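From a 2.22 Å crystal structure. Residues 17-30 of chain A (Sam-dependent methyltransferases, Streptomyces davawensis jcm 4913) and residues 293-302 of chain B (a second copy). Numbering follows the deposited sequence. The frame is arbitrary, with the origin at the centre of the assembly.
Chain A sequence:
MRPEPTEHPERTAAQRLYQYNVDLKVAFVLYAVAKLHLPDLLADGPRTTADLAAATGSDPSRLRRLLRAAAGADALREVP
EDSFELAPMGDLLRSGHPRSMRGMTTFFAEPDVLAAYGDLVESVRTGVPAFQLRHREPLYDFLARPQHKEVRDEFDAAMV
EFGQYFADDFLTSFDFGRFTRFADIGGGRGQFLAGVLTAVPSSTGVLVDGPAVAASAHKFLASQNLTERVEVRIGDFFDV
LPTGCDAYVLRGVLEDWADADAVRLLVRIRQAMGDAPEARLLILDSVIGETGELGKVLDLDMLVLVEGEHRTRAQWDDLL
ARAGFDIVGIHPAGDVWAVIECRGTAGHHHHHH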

ATOM      1  N   LEU A  17     -10.578   1.953  -5.038  1.00 34.12           N
ATOM      2  CA  LEU A  17      -9.824   0.739  -5.353  1.00 35.49           C
ATOM      3  C   LEU A  17      -8.580   1.050  -6.181  1.00 29.81           C
ATOM      4  O   LEU A  17      -7.495   0.553  -5.890  1.00 33.26           O
ATOM      5  N   TYR A  18      -8.735   1.875  -7.211  1.00 30.60           N
ATOM      6  CA  TYR A  18      -7.590   2.275  -8.019  1.00 39.25           C
ATOM      7  C   TYR A  18      -6.555   3.028  -7.177  1.00 39.28           C
ATOM      8  O   TYR A  18      -5.349   2.898  -7.393  1.00 33.54           O
ATOM      9  N   GLN A  19      -7.031   3.806  -6.212  1.00 33.84           N
ATOM     10  CA  GLN A  19      -6.150   4.625  -5.387  1.00 29.63           C
ATOM     11  C   GLN A  19      -5.312   3.766  -4.424  1.00 36.33           C
ATOM     12  O   GLN A  19      -4.161   4.093  -4.140  1.00 38.12           O
ATOM     13  N   TYR A  20      -5.885   2.672  -3.929  1.00 34.00           N
ATOM     14  CA  TYR A  20      -5.120   1.734  -3.103  1.00 28.25           C
ATOM     15  C   TYR A  20      -3.997   1.091  -3.910  1.00 33.79           C
ATOM     16  O   TYR A  20      -2.915   0.830  -3.383  1.00 40.01           O
ATOM     17  N   ASN A  21      -4.264   0.828  -5.186  1.00 32.77           N
ATOM     18  CA  ASN A  21      -3.258   0.289  -6.093  1.00 31.61           C
ATOM     19  C   ASN A  21      -2.100   1.271  -6.265  1.00 37.16           C
ATOM     20  O   ASN A  21      -0.935   0.885  -6.240  1.00 43.22           O
ATOM     21  N   VAL A  22      -2.439   2.546  -6.423  1.00 35.08           N
ATOM     22  CA  VAL A  22      -1.445   3.602  -6.564  1.00 34.06           C
ATOM     23  C   VAL A  22      -0.640   3.819  -5.280  1.00 27.42           C
ATOM     24  O   VAL A  22       0.587   3.912  -5.316  1.00 31.78           O
ATOM     25  N   ASP A  23      -1.329   3.891  -4.146  1.00 23.11           N
ATOM     26  CA  ASP A  23      -0.658   4.167  -2.882  1.00 30.73           C
ATOM     27  C   ASP A  23       0.235   2.989  -2.470  1.00 37.21           C
ATOM     28  O   ASP A  23       1.174   3.144  -1.686  1.00 31.36           O
ATOM     29  N   LEU A  24      -0.054   1.817  -3.022  1.00 34.26           N
ATOM     30  CA  LEU A  24       0.792   0.653  -2.825  1.00 28.49           C
ATOM     31  C   LEU A  24       2.147   0.874  -3.503  1.00 27.41           C
ATOM     32  O   LEU A  24       3.193   0.664  -2.895  1.00 32.01           O
ATOM     33  N   LYS A  25       2.124   1.320  -4.756  1.00 27.90           N
ATOM     34  CA  LYS A  25       3.347   1.671  -5.471  1.00 29.79           C
ATOM     35  C   LYS A  25       4.122   2.791  -4.772  1.00 36.01           C
ATOM     36  O   LYS A  25       5.351   2.780  -4.736  1.00 40.37           O
ATOM     37  N   VAL A  26       3.402   3.766  -4.230  1.00 31.48           N
ATOM     38  CA  VAL A  26       4.045   4.855  -3.511  1.00 28.15           C
ATOM     39  C   VAL A  26       4.786   4.327  -2.279  1.00 36.15           C
ATOM     40  O   VAL A  26       5.903   4.760  -1.984  1.00 34.32           O
ATOM     41  N   ALA A  27       4.168   3.378  -1.579  1.00 31.47           N
ATOM     42  CA  ALA A  27       4.770   2.785  -0.387  1.00 31.48           C
ATOM     43  C   ALA A  27       6.121   2.166  -0.706  1.00 31.95           C
ATOM     44  O   ALA A  27       7.071   2.279   0.074  1.00 32.97           O
ATOM     45  N   PHE A  28       6.197   1.512  -1.858  1.00 23.49           N
ATOM     46  CA  PHE A  28       7.430   0.874  -2.289  1.00 25.40           C
ATOM     47  C   PHE A  28       8.472   1.907  -2.674  1.00 24.81           C
ATOM     48  O   PHE A  28       9.663   1.716  -2.423  1.00 30.41           O
ATOM     49  N   VAL A  29       8.018   3.001  -3.282  1.00 23.94           N
ATOM     50  CA  VAL A  29       8.900   4.095  -3.671  1.00 20.62           C
ATOM     51  C   VAL A  29       9.559   4.737  -2.456  1.00 28.40           C
ATOM     52  O   VAL A  29      10.757   5.021  -2.462  1.00 28.79           O
ATOM     53  N   LEU A  30       8.774   4.956  -1.408  1.00 29.12           N
ATOM     54  CA  LEU A  30       9.279   5.573  -0.191  1.00 27.41           C
ATOM     55  C   LEU A  30      10.232   4.635   0.554  1.00 30.18           C
ATOM     56  O   LEU A  30      11.191   5.083   1.188  1.00 31.75           O
TER
ATOM     57  N   GLU B 293       2.073  14.144 -12.178  1.00 42.19           N
ATOM     58  CA  GLU B 293       2.713  13.505 -11.033  1.00 46.93           C
ATOM     59  C   GLU B 293       2.353  12.022 -10.928  1.00 42.72           C
ATOM     60  O   GLU B 293       3.193  11.192 -10.578  1.00 50.50           O
ATOM     61  N   LEU B 294       1.102  11.695 -11.234  1.00 40.64           N
ATOM     62  CA  LEU B 294       0.651  10.308 -11.199  1.00 40.89           C
ATOM     63  C   LEU B 294       1.415   9.468 -12.216  1.00 38.69           C
ATOM     64  O   LEU B 294       1.758   8.319 -11.948  1.00 47.84           O
ATOM     65  N   GLY B 295       1.694  10.054 -13.377  1.00 33.18           N
ATOM     66  CA  GLY B 295       2.433   9.365 -14.419  1.00 24.37           C
ATOM     67  C   GLY B 295       3.848   9.003 -14.006  1.00 36.90           C
ATOM     68  O   GLY B 295       4.362   7.951 -14.381  1.00 35.86           O
ATOM     69  N   LYS B 296       4.482   9.879 -13.232  1.00 29.65           N
ATOM     70  CA  LYS B 296       5.835   9.636 -12.752  1.00 28.65           C
ATOM     71  C   LYS B 296       5.861   8.468 -11.768  1.00 29.15           C
ATOM     72  O   LYS B 296       6.808   7.682 -11.750  1.00 31.17           O
ATOM     73  N   VAL B 297       4.811   8.356 -10.958  1.00 25.72           N
ATOM     74  CA  VAL B 297       4.667   7.244 -10.024  1.00 26.91           C
ATOM     75  C   VAL B 297       4.436   5.922 -10.750  1.00 34.52           C
ATOM     76  O   VAL B 297       5.027   4.903 -10.397  1.00 32.76           O
ATOM     77  N   LEU B 298       3.582   5.941 -11.770  1.00 29.91           N
ATOM     78  CA  LEU B 298       3.213   4.722 -12.486  1.00 30.72           C
ATOM     79  C   LEU B 298       4.378   4.127 -13.273  1.00 36.78           C
ATOM     80  O   LEU B 298       4.342   2.955 -13.649  1.00 37.29           O
ATOM     81  N   ASP B 299       5.408   4.932 -13.518  1.00 33.00           N
ATOM     82  CA  ASP B 299       6.591   4.463 -14.232  1.00 26.91           C
ATOM     83  C   ASP B 299       7.320   3.421 -13.390  1.00 37.59           C
ATOM     84  O   ASP B 299       8.165   2.682 -13.892  1.00 43.59           O
ATOM     85  N   LEU B 300       6.988   3.373 -12.103  1.00 39.18           N
ATOM     86  CA  LEU B 300       7.490   2.339 -11.210  1.00 42.19           C
ATOM     87  C   LEU B 300       7.141   0.939 -11.721  1.00 44.83           C
ATOM     88  O   LEU B 300       7.943   0.008 -11.602  1.00 50.45           O
ATOM     89  N   ASP B 301       5.947   0.798 -12.289  1.00 39.33           N
ATOM     90  CA  ASP B 301       5.497  -0.482 -12.834  1.00 44.22           C
ATOM     91  C   ASP B 301       6.420  -0.976 -13.941  1.00 41.42           C
ATOM     92  O   ASP B 301       6.783  -2.149 -13.972  1.00 44.68           O
ATOM     93  N   MET B 302       6.797  -0.070 -14.841  1.00 37.18           N
ATOM     94  CA  MET B 302       7.724  -0.380 -15.926  1.00 37.97           C
ATOM     95  C   MET B 302       9.101  -0.747 -15.382  1.00 41.26           C
ATOM     96  O   MET B 302       9.786  -1.613 -15.922  1.00 52.77           O
TER

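A buried lysine forms the centre of an otherwise largely apolar contact between the two copies: Lys25(A) points toward chain B and sits as a knob among Val297(B), Leu298(B), Leu300(B) and Asp301(B). Its side chain leaves the helix with chi1 m, runs through t at chi2 and chi3, and turns at chi4 (m), which brings NZ to 2.7 Å from OD1 of Asp301(B) in a salt bridge. A second, weak hydrogen bond links the same NZ to OD2 of Asp301(B) at 2.8 Å, so the ammonium group engages both carboxylate oxygens. The aliphatic part of the lysine packs as a hydrocarbon, with CE 3.9 Å from CD2 of Leu298(B).

The helices cross at 74°, and apolar contacts extend from this centre. Leu300(B), chi1 t and chi2 p, directs CD2 to within 3.7 Å of both CB of Lys25(A) and CG2 of Val29(A). Val297(B) CG1 lies 4.0 Å from Val26(A) CG2, and Val22(A) CG1 meets Leu294(B) CD1 at 3.8 Å; all three valines are t. Tyr18(A), chi1 t, starts sideways but reaches over with its hydroxyl: OH lies 3.5 Å from Leu298(B) CD1, buried without a polar partner, while Leu294(B) CD2 approaches the ring edge.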

ATOM      1  CB  LEU A  17     -10.706  -0.275  -6.088  1.00 28.70           C
ATOM      2  CG  LEU A  17     -11.538  -1.188  -5.185  1.00 29.16           C
ATOM      3  CD1 LEU A  17     -12.460  -2.099  -5.987  1.00 30.63           C
ATOM      4  CD2 LEU A  17     -10.615  -2.010  -4.292  1.00 32.97           C
ATOM      5  CB  TYR A  18      -8.026   3.139  -9.208  1.00 38.57           C
ATOM      6  CG  TYR A  18      -6.853   3.568 -10.056  1.00 38.99           C
ATOM      7  CD1 TYR A  18      -6.255   2.680 -10.936  1.00 40.42           C
ATOM      8  CD2 TYR A  18      -6.322   4.848  -9.951  1.00 36.11           C
ATOM      9  CE1 TYR A  18      -5.168   3.052 -11.698  1.00 40.61           C
ATOM     10  CE2 TYR A  18      -5.236   5.231 -10.715  1.00 43.67           C
ATOM     11  CZ  TYR A  18      -4.663   4.325 -11.587  1.00 43.33           C
ATOM     12  OH  TYR A  18      -3.580   4.690 -12.352  1.00 51.52           O
ATOM     13  CB  GLN A  19      -6.970   5.665  -4.618  1.00 29.73           C
ATOM     14  CG  GLN A  19      -6.144   6.697  -3.873  1.00 42.12           C
ATOM     15  CD  GLN A  19      -5.341   7.580  -4.805  1.00 47.43           C
ATOM     16  OE1 GLN A  19      -5.898   8.244  -5.681  1.00 46.81           O
ATOM     17  NE2 GLN A  19      -4.022   7.587  -4.628  1.00 39.31           N
ATOM     18  CB  TYR A  20      -6.025   0.645  -2.508  1.00 29.06           C
ATOM     19  CG  TYR A  20      -6.824   1.111  -1.313  1.00 29.09           C
ATOM     20  CD1 TYR A  20      -6.184   1.627  -0.190  1.00 33.49           C
ATOM     21  CD2 TYR A  20      -8.214   1.040  -1.304  1.00 31.75           C
ATOM     22  CE1 TYR A  20      -6.897   2.063   0.903  1.00 31.16           C
ATOM     23  CE2 TYR A  20      -8.943   1.479  -0.205  1.00 35.66           C
ATOM     24  CZ  TYR A  20      -8.273   1.988   0.894  1.00 33.26           C
ATOM     25  OH  TYR A  20      -8.974   2.419   1.992  1.00 35.75           O
ATOM     26  CB  ASN A  21      -3.886  -0.039  -7.449  1.00 35.16           C
ATOM     27  CG  ASN A  21      -2.932  -0.772  -8.377  1.00 37.16           C
ATOM     28  OD1 ASN A  21      -2.356  -0.179  -9.291  1.00 36.96           O
ATOM     29  ND2 ASN A  21      -2.770  -2.070  -8.151  1.00 36.86           N
ATOM     30  CB  VAL A  22      -2.114   4.927  -6.974  1.00 36.81           C
ATOM     31  CG1 VAL A  22      -1.118   6.079  -6.929  1.00 36.19           C
ATOM     32  CG2 VAL A  22      -2.743   4.794  -8.359  1.00 27.07           C
ATOM     33  CB  ASP A  23      -1.689   4.497  -1.794  1.00 34.20           C
ATOM     34  CG  ASP A  23      -2.370   5.850  -2.022  1.00 45.80           C
ATOM     35  OD1 ASP A  23      -2.171   6.452  -3.101  1.00 42.36           O
ATOM     36  OD2 ASP A  23      -3.112   6.315  -1.128  1.00 44.70           O
ATOM     37  CB  LEU A  24       0.100  -0.602  -3.364  1.00 34.18           C
ATOM     38  CG  LEU A  24       0.846  -1.931  -3.305  1.00 35.23           C
ATOM     39  CD1 LEU A  24       1.397  -2.191  -1.918  1.00 33.76           C
ATOM     40  CD2 LEU A  24      -0.091  -3.046  -3.716  1.00 40.27           C
ATOM     41  CB  LYS A  25       3.023   2.098  -6.903  1.00 32.79           C
ATOM     42  CG  LYS A  25       2.282   1.063  -7.728  1.00 33.73           C
ATOM     43  CD  LYS A  25       1.782   1.692  -9.026  1.00 42.78           C
ATOM     44  CE  LYS A  25       0.611   0.923  -9.614  1.00 46.00           C
ATOM     45  NZ  LYS A  25       0.970  -0.490  -9.909  1.00 48.78           N
ATOM     46  CB  VAL A  26       3.023   5.938  -3.093  1.00 26.70           C
ATOM     47  CG1 VAL A  26       3.657   6.940  -2.143  1.00 21.97           C
ATOM     48  CG2 VAL A  26       2.459   6.651  -4.327  1.00 22.60           C
ATOM     49  CB  ALA A  27       3.850   1.742   0.219  1.00 29.58           C
ATOM     50  CB  PHE A  28       7.173  -0.071  -3.462  1.00 28.38           C
ATOM     51  CG  PHE A  28       6.620  -1.403  -3.052  1.00 35.59           C
ATOM     52  CD1 PHE A  28       7.409  -2.309  -2.365  1.00 30.55           C
ATOM     53  CD2 PHE A  28       5.316  -1.752  -3.361  1.00 30.99           C
ATOM     54  CE1 PHE A  28       6.905  -3.542  -1.984  1.00 39.74           C
ATOM     55  CE2 PHE A  28       4.805  -2.985  -2.992  1.00 43.34           C
ATOM     56  CZ  PHE A  28       5.599  -3.881  -2.301  1.00 44.07           C
ATOM     57  CB  VAL A  29       8.126   5.164  -4.473  1.00 30.14           C
ATOM     58  CG1 VAL A  29       8.866   6.501  -4.483  1.00 20.08           C
ATOM     59  CG2 VAL A  29       7.875   4.666  -5.883  1.00 34.01           C
ATOM     60  CB  LEU A  30       8.117   5.983   0.711  1.00 36.10           C
ATOM     61  CG  LEU A  30       7.132   6.997   0.123  1.00 28.28           C
ATOM     62  CD1 LEU A  30       5.949   7.177   1.049  1.00 33.05           C
ATOM     63  CD2 LEU A  30       7.830   8.316  -0.103  1.00 25.46           C
TER
ATOM     64  CB  GLU B 293       2.334  14.235  -9.742  1.00 42.97           C
ATOM     65  CG  GLU B 293       2.652  15.730  -9.763  1.00 51.61           C
ATOM     66  CD  GLU B 293       4.063  16.028 -10.254  1.00 53.73           C
ATOM     67  OE1 GLU B 293       5.032  15.796  -9.496  1.00 56.93           O
ATOM     68  OE2 GLU B 293       4.204  16.492 -11.406  1.00 56.23           O
ATOM     69  CB  LEU B 294      -0.855  10.225 -11.461  1.00 44.06           C
ATOM     70  CG  LEU B 294      -1.471   8.825 -11.494  1.00 41.08           C
ATOM     71  CD1 LEU B 294      -1.190   8.066 -10.208  1.00 38.29           C
ATOM     72  CD2 LEU B 294      -2.965   8.911 -11.750  1.00 45.59           C
ATOM     73  CB  LYS B 296       6.404  10.900 -12.096  1.00 40.66           C
ATOM     74  CG  LYS B 296       6.432  12.123 -13.010  1.00 28.86           C
ATOM     75  CD  LYS B 296       6.851  13.368 -12.249  1.00 38.47           C
ATOM     76  CE  LYS B 296       6.856  14.587 -13.150  1.00 42.51           C
ATOM     77  NZ  LYS B 296       7.060  15.841 -12.377  1.00 51.84           N
ATOM     78  CB  VAL B 297       3.501   7.482  -9.044  1.00 32.74           C
ATOM     79  CG1 VAL B 297       3.272   6.252  -8.180  1.00 32.33           C
ATOM     80  CG2 VAL B 297       3.776   8.704  -8.184  1.00 27.83           C
ATOM     81  CB  LEU B 298       2.040   4.986 -13.434  1.00 25.03           C
ATOM     82  CG  LEU B 298       0.667   5.206 -12.796  1.00 26.47           C
ATOM     83  CD1 LEU B 298      -0.406   5.188 -13.862  1.00 42.36           C
ATOM     84  CD2 LEU B 298       0.374   4.163 -11.736  1.00 35.08           C
ATOM     85  CB  ASP B 299       7.521   5.635 -14.568  1.00 29.89           C
ATOM     86  CG  ASP B 299       8.605   5.261 -15.580  1.00 36.93           C
ATOM     87  OD1 ASP B 299       8.298   4.540 -16.552  1.00 44.87           O
ATOM     88  OD2 ASP B 299       9.765   5.701 -15.410  1.00 41.15           O
ATOM     89  CB  LEU B 300       6.927   2.531  -9.802  1.00 44.28           C
ATOM     90  CG  LEU B 300       7.298   1.422  -8.823  1.00 55.09           C
ATOM     91  CD1 LEU B 300       8.800   1.396  -8.649  1.00 62.65           C
ATOM     92  CD2 LEU B 300       6.595   1.599  -7.490  1.00 60.50           C
ATOM     93  CB  ASP B 301       4.063  -0.369 -13.358  1.00 38.57           C
ATOM     94  CG  ASP B 301       3.042  -0.290 -12.239  1.00 53.14           C
ATOM     95  OD1 ASP B 301       3.302  -0.854 -11.155  1.00 59.16           O
ATOM     96  OD2 ASP B 301       1.977   0.332 -12.440  1.00 53.43           O
ATOM     97  CB  MET B 302       7.849   0.813 -16.884  1.00 51.26           C
ATOM     98  CG  MET B 302       6.533   1.304 -17.474  1.00 55.81           C
ATOM     99  SD  MET B 302       6.041   0.378 -18.937  1.00 81.98           S
ATOM    100  CE  MET B 302       7.431   0.717 -20.011  1.00 46.78           C
TER